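Local coordinates for protein Phosphoglucosamine/phosphogalactosamine mutase (Sulfolobus tokodaii, PDB 2F7L) that interconverts glucosamine 6-phosphate and glucosamine 1-phosphate, and likewise the galactosamine phosphates, in a magnesium-dependent step towards UDP-N-acetylhexosamines, at residues Asn172-Val183 and Gly196-Asp207; Leu79-Tyr88 and Glu148-Gly158. All blocks are in the same frame, centred on the assembly; numbering follows the deposited sequence.

Contact 1 (Asn172-Val183 and Gly196-Asp207); sequences NYKVLIDPANSV and GCKIYTINGNLD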
loop_
_atom_site.group_PDB
_atom_site.type_symbol
_atom_site.label_atom_id
_atom_site.label_comp_id
_atom_site.label_asym_id
_atom_site.label_seq_id
_atom_site.Cartn_x
_atom_site.Cartn_y
_atom_site.Cartn_z
ATOM N N ASN A 172 9.609 -14.683 -22.399
ATOM C CA ASN A 172 8.289 -15.305 -22.422
ATOM C C ASN A 172 7.999 -15.975 -21.072
ATOM O O ASN A 172 7.983 -17.193 -20.960
ATOM C CB ASN A 172 8.199 -16.366 -23.510
ATOM C CG ASN A 172 6.816 -16.977 -23.593
ATOM O OD1 ASN A 172 5.818 -16.301 -23.302
ATOM N ND2 ASN A 172 6.739 -18.248 -23.998
ATOM N N TYR A 173 7.771 -15.171 -20.053
ATOM C CA TYR A 173 7.555 -15.711 -18.719
ATOM C C TYR A 173 6.180 -16.349 -18.556
ATOM O O TYR A 173 5.233 -16.009 -19.259
ATOM C CB TYR A 173 7.712 -14.599 -17.689
ATOM C CG TYR A 173 9.145 -14.256 -17.369
ATOM C CD1 TYR A 173 10.047 -15.237 -16.976
ATOM C CD2 TYR A 173 9.591 -12.941 -17.424
ATOM C CE1 TYR A 173 11.364 -14.913 -16.644
ATOM C CE2 TYR A 173 10.908 -12.605 -17.094
ATOM C CZ TYR A 173 11.788 -13.596 -16.707
ATOM O OH TYR A 173 13.081 -13.269 -16.375
ATOM N N LYS A 174 6.088 -17.282 -17.617
ATOM C CA LYS A 174 4.838 -17.966 -17.317
ATOM C C LYS A 174 4.424 -17.459 -15.920
ATOM O O LYS A 174 4.948 -17.930 -14.910
ATOM C CB LYS A 174 5.077 -19.478 -17.300
ATOM C CG LYS A 174 3.825 -20.304 -17.553
ATOM C CD LYS A 174 4.001 -21.779 -17.159
ATOM C CE LYS A 174 2.650 -22.532 -17.206
ATOM N NZ LYS A 174 2.632 -23.913 -16.600
ATOM N N VAL A 175 3.492 -16.508 -15.852
ATOM C CA VAL A 175 3.088 -15.934 -14.562
ATOM C C VAL A 175 1.673 -16.213 -14.090
ATOM O O VAL A 175 0.788 -16.518 -14.889
ATOM C CB VAL A 175 3.255 -14.367 -14.550
ATOM C CG1 VAL A 175 4.710 -13.983 -14.760
ATOM C CG2 VAL A 175 2.387 -13.726 -15.613
ATOM N N LEU A 176 1.462 -16.109 -12.779
ATOM C CA LEU A 176 0.117 -16.276 -12.200
ATOM C C LEU A 176 -0.227 -14.971 -11.476
ATOM O O LEU A 176 0.604 -14.402 -10.770
ATOM C CB LEU A 176 0.040 -17.461 -11.230
ATOM C CG LEU A 176 -1.267 -17.479 -10.432
ATOM C CD1 LEU A 176 -1.665 -18.865 -9.973
ATOM C CD2 LEU A 176 -1.064 -16.581 -9.227
ATOM N N ILE A 177 -1.454 -14.499 -11.677
ATOM C CA ILE A 177 -1.921 -13.261 -11.071
ATOM C C ILE A 177 -3.183 -13.469 -10.225
ATOM O O ILE A 177 -4.192 -13.995 -10.698
ATOM C CB ILE A 177 -2.189 -12.222 -12.160
ATOM C CG1 ILE A 177 -0.881 -11.889 -12.892
ATOM C CG2 ILE A 177 -2.787 -10.987 -11.557
ATOM C CD1 ILE A 177 -1.026 -10.915 -14.061
ATOM N N ASP A 178 -3.092 -13.067 -8.955
ATOM C CA ASP A 178 -4.189 -13.183 -7.996
ATOM C C ASP A 178 -4.647 -11.782 -7.606
ATOM O O ASP A 178 -4.171 -11.207 -6.622
ATOM C CB ASP A 178 -3.715 -13.948 -6.757
ATOM C CG ASP A 178 -4.852 -14.269 -5.775
ATOM O OD1 ASP A 178 -6.019 -13.916 -6.045
ATOM O OD2 ASP A 178 -4.565 -14.887 -4.724
ATOM N N PRO A 179 -5.573 -11.204 -8.393
ATOM C CA PRO A 179 -6.097 -9.863 -8.137
ATOM C C PRO A 179 -7.145 -9.824 -7.038
ATOM O O PRO A 179 -7.753 -8.776 -6.787
ATOM C CB PRO A 179 -6.651 -9.462 -9.493
ATOM C CG PRO A 179 -7.137 -10.744 -10.019
ATOM C CD PRO A 179 -6.030 -11.684 -9.708
ATOM N N ALA A 180 -7.361 -10.966 -6.392
ATOM C CA ALA A 180 -8.319 -11.067 -5.291
ATOM C C ALA A 180 -9.749 -10.691 -5.648
ATOM O O ALA A 180 -10.439 -10.028 -4.886
ATOM C CB ALA A 180 -7.840 -10.227 -4.098
ATOM N N ASN A 181 -10.197 -11.139 -6.806
ATOM C CA ASN A 181 -11.559 -10.863 -7.252
ATOM C C ASN A 181 -11.851 -9.379 -7.414
ATOM O O ASN A 181 -13.012 -8.968 -7.502
ATOM C CB ASN A 181 -12.531 -11.491 -6.276
ATOM C CG ASN A 181 -12.498 -12.980 -6.345
ATOM O OD1 ASN A 181 -12.332 -13.677 -5.337
ATOM N ND2 ASN A 181 -12.657 -13.492 -7.548
ATOM N N SER A 182 -10.790 -8.586 -7.482
ATOM C CA SER A 182 -10.957 -7.170 -7.622
ATOM C C SER A 182 -10.253 -6.436 -8.771
ATOM O O SER A 182 -9.537 -6.988 -9.614
ATOM C CB SER A 182 -10.595 -6.510 -6.304
ATOM O OG SER A 182 -10.813 -5.115 -6.378
ATOM N N VAL A 183 -10.485 -5.139 -8.757
ATOM C CA VAL A 183 -9.997 -4.182 -9.725
ATOM C C VAL A 183 -8.574 -4.398 -10.286
ATOM O O VAL A 183 -8.245 -3.929 -11.374
ATOM C CB VAL A 183 -10.222 -2.769 -9.085
ATOM C CG1 VAL A 183 -8.913 -2.047 -8.838
ATOM C CG2 VAL A 183 -11.211 -1.977 -9.928
ATOM N N GLY A 196 4.628 -9.837 -22.948
ATOM C CA GLY A 196 4.494 -11.166 -23.497
ATOM C C GLY A 196 4.642 -12.376 -22.575
ATOM O O GLY A 196 5.541 -13.196 -22.779
ATOM N N CYS A 197 3.770 -12.529 -21.583
ATOM C CA CYS A 197 3.869 -13.683 -20.695
ATOM C C CYS A 197 2.709 -14.630 -20.974
ATOM O O CYS A 197 1.751 -14.259 -21.643
ATOM C CB CYS A 197 3.754 -13.265 -19.218
ATOM S SG CYS A 197 4.602 -11.754 -18.703
ATOM N N LYS A 198 2.806 -15.859 -20.473
ATOM C CA LYS A 198 1.691 -16.787 -20.590
ATOM C C LYS A 198 1.026 -16.376 -19.275
ATOM O O LYS A 198 1.672 -16.398 -18.219
ATOM C CB LYS A 198 2.164 -18.236 -20.529
ATOM C CG LYS A 198 1.173 -19.230 -21.085
ATOM C CD LYS A 198 1.685 -20.644 -20.884
ATOM C CE LYS A 198 0.900 -21.636 -21.732
ATOM N NZ LYS A 198 -0.551 -21.471 -21.527
ATOM N N ILE A 199 -0.240 -15.969 -19.331
ATOM C CA ILE A 199 -0.921 -15.486 -18.136
ATOM C C ILE A 199 -2.005 -16.382 -17.570
ATOM O O ILE A 199 -2.917 -16.792 -18.281
ATOM C CB ILE A 199 -1.551 -14.120 -18.409
ATOM C CG1 ILE A 199 -0.507 -13.186 -19.010
ATOM C CG2 ILE A 199 -2.111 -13.535 -17.134
ATOM C CD1 ILE A 199 -1.106 -11.986 -19.690
ATOM N N TYR A 200 -1.888 -16.693 -16.283
ATOM C CA TYR A 200 -2.880 -17.500 -15.583
ATOM C C TYR A 200 -3.347 -16.635 -14.419
ATOM O O TYR A 200 -2.514 -16.139 -13.639
ATOM C CB TYR A 200 -2.267 -18.767 -14.989
ATOM C CG TYR A 200 -1.641 -19.716 -15.974
ATOM C CD1 TYR A 200 -0.359 -19.485 -16.464
ATOM C CD2 TYR A 200 -2.328 -20.855 -16.409
ATOM C CE1 TYR A 200 0.226 -20.357 -17.361
ATOM C CE2 TYR A 200 -1.756 -21.734 -17.307
ATOM C CZ TYR A 200 -0.477 -21.477 -17.778
ATOM O OH TYR A 200 0.106 -22.332 -18.671
ATOM N N THR A 201 -4.650 -16.425 -14.284
ATOM C CA THR A 201 -5.096 -15.637 -13.161
ATOM C C THR A 201 -6.061 -16.463 -12.345
ATOM O O THR A 201 -6.903 -17.216 -12.874
ATOM C CB THR A 201 -5.799 -14.303 -13.565
ATOM O OG1 THR A 201 -7.158 -14.569 -13.923
ATOM C CG2 THR A 201 -5.093 -13.635 -14.726
ATOM N N ILE A 202 -5.897 -16.335 -11.036
ATOM C CA ILE A 202 -6.744 -17.022 -10.090
ATOM C C ILE A 202 -7.531 -15.848 -9.529
ATOM O O ILE A 202 -6.976 -14.780 -9.245
ATOM C CB ILE A 202 -5.890 -17.790 -9.009
ATOM C CG1 ILE A 202 -6.789 -18.527 -8.042
ATOM C CG2 ILE A 202 -5.060 -16.843 -8.188
ATOM C CD1 ILE A 202 -7.852 -19.313 -8.700
ATOM N N ASN A 203 -8.843 -16.023 -9.462
ATOM C CA ASN A 203 -9.729 -14.984 -8.955
ATOM C C ASN A 203 -9.674 -13.698 -9.777
ATOM O O ASN A 203 -9.712 -12.598 -9.234
ATOM C CB ASN A 203 -9.371 -14.738 -7.495
ATOM C CG ASN A 203 -9.403 -16.018 -6.706
ATOM O OD1 ASN A 203 -10.375 -16.785 -6.808
ATOM N ND2 ASN A 203 -8.350 -16.276 -5.934
ATOM N N GLY A 204 -9.599 -13.860 -11.097
ATOM C CA GLY A 204 -9.519 -12.723 -11.996
ATOM C C GLY A 204 -10.867 -12.104 -12.302
ATOM O O GLY A 204 -10.938 -11.041 -12.909
ATOM N N ASN A 205 -11.942 -12.775 -11.917
ATOM C CA ASN A 205 -13.270 -12.217 -12.140
ATOM C C ASN A 205 -13.596 -11.256 -10.988
ATOM O O ASN A 205 -13.144 -11.454 -9.856
ATOM C CB ASN A 205 -14.322 -13.330 -12.217
ATOM C CG ASN A 205 -14.400 -14.152 -10.951
ATOM O OD1 ASN A 205 -15.446 -14.234 -10.329
ATOM N ND2 ASN A 205 -13.294 -14.771 -10.571
ATOM N N LEU A 206 -14.358 -10.210 -11.283
ATOM C CA LEU A 206 -14.736 -9.222 -10.277
ATOM C C LEU A 206 -15.841 -9.721 -9.375
ATOM O O LEU A 206 -16.906 -10.108 -9.850
ATOM C CB LEU A 206 -15.184 -7.934 -10.952
ATOM C CG LEU A 206 -14.095 -7.253 -11.793
ATOM C CD1 LEU A 206 -14.683 -6.044 -12.497
ATOM C CD2 LEU A 206 -12.920 -6.837 -10.904
ATOM N N ASP A 207 -15.593 -9.721 -8.068
ATOM C CA ASP A 207 -16.611 -10.183 -7.133
ATOM C C ASP A 207 -16.538 -9.507 -5.772
ATOM O O ASP A 207 -15.780 -9.931 -4.899
ATOM C CB ASP A 207 -16.508 -11.680 -6.942
ATOM C CG ASP A 207 -17.711 -12.231 -6.224
ATOM O OD1 ASP A 207 -18.557 -11.395 -5.810
ATOM O OD2 ASP A 207 -17.823 -13.477 -6.077
#
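C197 opens the pairing of G196-D207 with N172-V183: its CB packs on V175 CG2 at 3.9 Å, on the side of the sheet that helix 188-194 covers. From K198 onward the backbones run parallel, K198 N giving its proton to Y173 O and K198 O receiving V175 N. Beyond it, I199 CG2 meets I177 CD1 at 4.2 Å.

Y200 works on the other face. Its N and O bond to V175 O and I177 N, while its ring lies across the extended K174 chain, CE1 standing 3.6 Å from K174 CG. K174 NZ itself bonds to L232 O, and the tyrosine hydroxyl is approached instead by K198 NZ. A serine at Y200 would probably leave the K174 methylenes without the ring they lie against and the K198 ammonium without its hydroxyl partner.

This is a right-handed beta-alpha-beta crossover, strand 174-178 passing through helix 188-194 to strand 198-201 at the edge of the sheet. Past the strand, I202 N bonds to I177 O, and with CG1 turned away from the backbone N (chi1 -179°), I202 CG2 reaches D178 CB at 3.5 Å. N203 ND2 makes a weak bond to D178 OD1, which also closes an Asx turn with A180 N; D178 OD2 pairs with R213. N203 O then takes N181 N. At N205 the carbonyl accepts N181 ND2 in a nearly straight bond (3.1 Å, 174°), the oxygen lying in the amide plane of N181. L206 CD2 rests on the S182 backbone, and D207 N meets N181 O on a lone pair at 2.7 Å.

Contact 2 (Leu79-Tyr88 and Glu148-Gly158); sequences LQYAVKTLGY and EDRVISTYVNG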
loop_
_atom_site.group_PDB
_atom_site.type_symbol
_atom_site.label_atom_id
_atom_site.label_comp_id
_atom_site.label_asym_id
_atom_site.label_seq_id
_atom_site.Cartn_x
_atom_site.Cartn_y
_atom_site.Cartn_z
ATOM N N LEU A 79 -5.962 5.391 -10.575
ATOM C CA LEU A 79 -6.766 6.598 -10.419
ATOM C C LEU A 79 -5.821 7.739 -10.043
ATOM O O LEU A 79 -5.866 8.817 -10.614
ATOM C CB LEU A 79 -7.789 6.405 -9.298
ATOM C CG LEU A 79 -9.251 5.991 -9.508
ATOM C CD1 LEU A 79 -9.560 5.942 -10.970
ATOM C CD2 LEU A 79 -9.526 4.648 -8.822
ATOM N N GLN A 80 -4.967 7.493 -9.066
ATOM C CA GLN A 80 -4.029 8.501 -8.628
ATOM C C GLN A 80 -3.143 8.947 -9.774
ATOM O O GLN A 80 -2.909 10.145 -9.970
ATOM C CB GLN A 80 -3.163 7.951 -7.499
ATOM C CG GLN A 80 -3.930 7.674 -6.239
ATOM C CD GLN A 80 -3.096 6.946 -5.226
ATOM O OE1 GLN A 80 -2.622 5.830 -5.481
ATOM N NE2 GLN A 80 -2.901 7.566 -4.065
ATOM N N TYR A 81 -2.640 7.972 -10.525
ATOM C CA TYR A 81 -1.779 8.269 -11.654
ATOM C C TYR A 81 -2.529 9.183 -12.638
ATOM O O TYR A 81 -1.946 10.089 -13.259
ATOM C CB TYR A 81 -1.350 6.974 -12.350
ATOM C CG TYR A 81 -0.332 7.246 -13.425
ATOM C CD1 TYR A 81 0.962 7.658 -13.092
ATOM C CD2 TYR A 81 -0.692 7.182 -14.783
ATOM C CE1 TYR A 81 1.863 8.002 -14.075
ATOM C CE2 TYR A 81 0.198 7.517 -15.772
ATOM C CZ TYR A 81 1.477 7.921 -15.419
ATOM O OH TYR A 81 2.393 8.183 -16.407
ATOM N N ALA A 82 -3.830 8.935 -12.770
ATOM C CA ALA A 82 -4.672 9.734 -13.635
ATOM C C ALA A 82 -4.707 11.184 -13.134
ATOM O O ALA A 82 -4.423 12.117 -13.895
ATOM C CB ALA A 82 -6.063 9.156 -13.681
ATOM N N VAL A 83 -5.031 11.393 -11.863
ATOM C CA VAL A 83 -5.071 12.761 -11.369
ATOM C C VAL A 83 -3.682 13.388 -11.443
ATOM O O VAL A 83 -3.531 14.585 -11.716
ATOM C CB VAL A 83 -5.628 12.833 -9.924
ATOM C CG1 VAL A 83 -5.020 11.773 -9.104
ATOM C CG2 VAL A 83 -5.346 14.192 -9.315
ATOM N N LYS A 84 -2.665 12.574 -11.218
ATOM C CA LYS A 84 -1.292 13.051 -11.285
ATOM C C LYS A 84 -0.903 13.576 -12.678
ATOM O O LYS A 84 -0.382 14.675 -12.813
ATOM C CB LYS A 84 -0.328 11.918 -10.896
ATOM C CG LYS A 84 1.142 12.252 -11.034
ATOM C CD LYS A 84 2.013 11.032 -10.767
ATOM C CE LYS A 84 3.429 11.201 -11.306
ATOM N NZ LYS A 84 4.154 12.344 -10.675
ATOM N N THR A 85 -1.171 12.810 -13.723
ATOM C CA THR A 85 -0.731 13.244 -15.033
ATOM C C THR A 85 -1.800 13.701 -16.009
ATOM O O THR A 85 -1.474 14.190 -17.099
ATOM C CB THR A 85 0.065 12.123 -15.732
ATOM O OG1 THR A 85 -0.851 11.192 -16.319
ATOM C CG2 THR A 85 0.960 11.362 -14.728
ATOM N N LEU A 86 -3.069 13.550 -15.646
ATOM C CA LEU A 86 -4.126 13.931 -16.564
ATOM C C LEU A 86 -4.684 15.329 -16.361
ATOM O O LEU A 86 -5.594 15.741 -17.072
ATOM C CB LEU A 86 -5.231 12.874 -16.519
ATOM C CG LEU A 86 -5.409 12.037 -17.795
ATOM C CD1 LEU A 86 -4.120 11.863 -18.512
ATOM C CD2 LEU A 86 -6.000 10.697 -17.448
ATOM N N GLY A 87 -4.126 16.057 -15.398
ATOM C CA GLY A 87 -4.556 17.426 -15.130
ATOM C C GLY A 87 -5.554 17.695 -14.016
ATOM O O GLY A 87 -5.889 18.834 -13.755
ATOM N N TYR A 88 -6.039 16.670 -13.332
ATOM C CA TYR A 88 -7.028 16.897 -12.285
ATOM C C TYR A 88 -6.556 17.696 -11.083
ATOM O O TYR A 88 -5.371 17.777 -10.794
ATOM C CB TYR A 88 -7.599 15.561 -11.838
ATOM C CG TYR A 88 -8.437 14.930 -12.922
ATOM C CD1 TYR A 88 -9.741 15.371 -13.173
ATOM C CD2 TYR A 88 -7.917 13.907 -13.721
ATOM C CE1 TYR A 88 -10.501 14.817 -14.179
ATOM C CE2 TYR A 88 -8.668 13.340 -14.735
ATOM C CZ TYR A 88 -9.960 13.804 -14.962
ATOM O OH TYR A 88 -10.676 13.277 -16.001
ATOM N N GLU A 148 -14.493 9.869 -17.835
ATOM C CA GLU A 148 -13.041 9.835 -17.979
ATOM C C GLU A 148 -12.608 8.412 -18.369
ATOM O O GLU A 148 -12.510 7.511 -17.510
ATOM C CB GLU A 148 -12.389 10.231 -16.664
ATOM C CG GLU A 148 -10.900 10.039 -16.669
ATOM C CD GLU A 148 -10.253 10.608 -17.911
ATOM O OE1 GLU A 148 -10.312 9.958 -18.969
ATOM O OE2 GLU A 148 -9.690 11.711 -17.833
ATOM N N ASP A 149 -12.340 8.206 -19.663
ATOM C CA ASP A 149 -11.960 6.877 -20.153
ATOM C C ASP A 149 -10.490 6.626 -20.357
ATOM O O ASP A 149 -10.150 5.684 -21.024
ATOM C CB ASP A 149 -12.652 6.562 -21.482
ATOM C CG ASP A 149 -14.150 6.400 -21.350
ATOM O OD1 ASP A 149 -14.841 6.382 -22.398
ATOM O OD2 ASP A 149 -14.641 6.279 -20.201
ATOM N N ARG A 150 -9.606 7.427 -19.798
ATOM C CA ARG A 150 -8.188 7.188 -20.038
ATOM C C ARG A 150 -7.419 6.593 -18.888
ATOM O O ARG A 150 -6.263 6.226 -19.067
ATOM C CB ARG A 150 -7.494 8.487 -20.418
ATOM C CG ARG A 150 -8.114 9.180 -21.592
ATOM C CD ARG A 150 -7.522 10.543 -21.784
ATOM N NE ARG A 150 -7.894 11.492 -20.744
ATOM C CZ ARG A 150 -7.400 12.723 -20.697
ATOM N NH1 ARG A 150 -6.539 13.095 -21.630
ATOM N NH2 ARG A 150 -7.730 13.577 -19.733
ATOM N N VAL A 151 -8.047 6.478 -17.720
ATOM C CA VAL A 151 -7.353 5.981 -16.539
ATOM C C VAL A 151 -6.596 4.632 -16.649
ATOM O O VAL A 151 -5.380 4.602 -16.442
ATOM C CB VAL A 151 -8.307 6.049 -15.295
ATOM C CG1 VAL A 151 -9.731 6.144 -15.764
ATOM C CG2 VAL A 151 -8.099 4.875 -14.381
ATOM N N ILE A 152 -7.261 3.532 -16.978
ATOM C CA ILE A 152 -6.526 2.271 -17.093
ATOM C C ILE A 152 -5.489 2.380 -18.229
ATOM O O ILE A 152 -4.283 2.210 -18.003
ATOM C CB ILE A 152 -7.448 1.067 -17.418
ATOM C CG1 ILE A 152 -8.538 0.902 -16.351
ATOM C CG2 ILE A 152 -6.618 -0.193 -17.511
ATOM C CD1 ILE A 152 -8.073 0.361 -15.061
ATOM N N SER A 153 -5.955 2.663 -19.444
ATOM C CA SER A 153 -5.042 2.771 -20.581
ATOM C C SER A 153 -3.866 3.679 -20.283
ATOM O O SER A 153 -2.731 3.308 -20.583
ATOM C CB SER A 153 -5.752 3.282 -21.847
ATOM O OG SER A 153 -5.794 4.708 -21.908
ATOM N N THR A 154 -4.116 4.853 -19.698
ATOM C CA THR A 154 -3.033 5.785 -19.384
ATOM C C THR A 154 -2.061 5.163 -18.381
ATOM O O THR A 154 -0.847 5.327 -18.486
ATOM C CB THR A 154 -3.572 7.105 -18.771
ATOM O OG1 THR A 154 -4.508 7.701 -19.668
ATOM C CG2 THR A 154 -2.461 8.089 -18.519
ATOM N N TYR A 155 -2.613 4.437 -17.418
ATOM C CA TYR A 155 -1.847 3.791 -16.363
ATOM C C TYR A 155 -0.901 2.734 -16.906
ATOM O O TYR A 155 0.303 2.781 -16.652
ATOM C CB TYR A 155 -2.830 3.170 -15.368
ATOM C CG TYR A 155 -2.249 2.440 -14.182
ATOM C CD1 TYR A 155 -1.512 3.111 -13.212
ATOM C CD2 TYR A 155 -2.516 1.084 -13.991
ATOM C CE1 TYR A 155 -1.057 2.446 -12.066
ATOM C CE2 TYR A 155 -2.079 0.406 -12.872
ATOM C CZ TYR A 155 -1.350 1.087 -11.899
ATOM O OH TYR A 155 -0.949 0.410 -10.749
ATOM N N VAL A 156 -1.446 1.778 -17.654
ATOM C CA VAL A 156 -0.624 0.710 -18.206
ATOM C C VAL A 156 0.562 1.228 -19.002
ATOM O O VAL A 156 1.703 0.833 -18.752
ATOM C CB VAL A 156 -1.440 -0.212 -19.096
ATOM C CG1 VAL A 156 -0.517 -1.184 -19.810
ATOM C CG2 VAL A 156 -2.471 -0.948 -18.244
ATOM N N ASN A 157 0.286 2.116 -19.950
ATOM C CA ASN A 157 1.328 2.693 -20.782
ATOM C C ASN A 157 2.365 3.380 -19.920
ATOM O O ASN A 157 3.569 3.273 -20.161
ATOM C CB ASN A 157 0.725 3.707 -21.731
ATOM C CG ASN A 157 -0.379 3.115 -22.586
ATOM O OD1 ASN A 157 -1.344 3.812 -22.926
ATOM N ND2 ASN A 157 -0.243 1.831 -22.957
ATOM N N GLY A 158 1.887 4.105 -18.918
ATOM C CA GLY A 158 2.799 4.788 -18.028
ATOM C C GLY A 158 3.734 3.777 -17.400
ATOM O O GLY A 158 4.936 3.995 -17.349
#
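A82 and V151 bring the two helices closest, their CA atoms 5.5 Å apart and the alanine CB 4.2 Å from V151 CB. The small alanine side chain lets the backbones approach, and L79 CD1 lies beside V151 CG2 on one flank of this pair. On the other, Y81 CB sits at the edge of the Y155 ring, 4.0 Å from CD1; with CG anti to the backbone N (chi1 -173°) the ring is carried over to T154, CE2 coming within 3.9 Å of T154 CG2. The phenol then extends to G158, where OH is 3.8 Å from CA; a side chain there would run into the hydroxyl, which suits glycine. The axes of 79-86 and 151-158 cross at 85°, nearly at right angles, which keeps the contact to a few residues of each helix.

Farther out, L86 bridges apolar and polar parts. Its CG lies over one face of the R150 guanidinium, toward the rim, and CD1 borders T154 CG2. The arginine turns back at chi3 to E148, forming a salt bridge through NH2 and OE2 with long, weak bonds, while R150 N bonds more firmly to E148 OE1. E148 OE2 also accepts the Y88 hydroxyl at 2.6 Å, on the anti side of a carboxylate turned 81° from the ring. Tyrosine and arginine thus converge on one buried acid, an arrangement likely to favour its charged form.

Helix 76-86 is part of domain I and helix 151-160 goes with domain II, so the contact joins the two. Strand 39-44 presents L41 to A82, Y88 and E148; V156 rests on helix 188-194, and Y81 stacks with H336.

Overall arrangement
The two contacts lie in series along the chain: contact 2 is complete before contact 1 begins. Their centres are 22 Å apart and their nearest atoms about 6 Å, without touching. Contact 2 joins a domain I helix to helix 151-160, whose V156 packs on helix 188-194; that helix is the crossover of the unit whose strands form contact 1. One contact thus builds the edge of the domain II sheet, the other ties that domain to domain I. Both border the probable magnesium site, D243 lying near V183 of contact 1 and L79 of contact 2, consistent with an active site assembled between domains in this family.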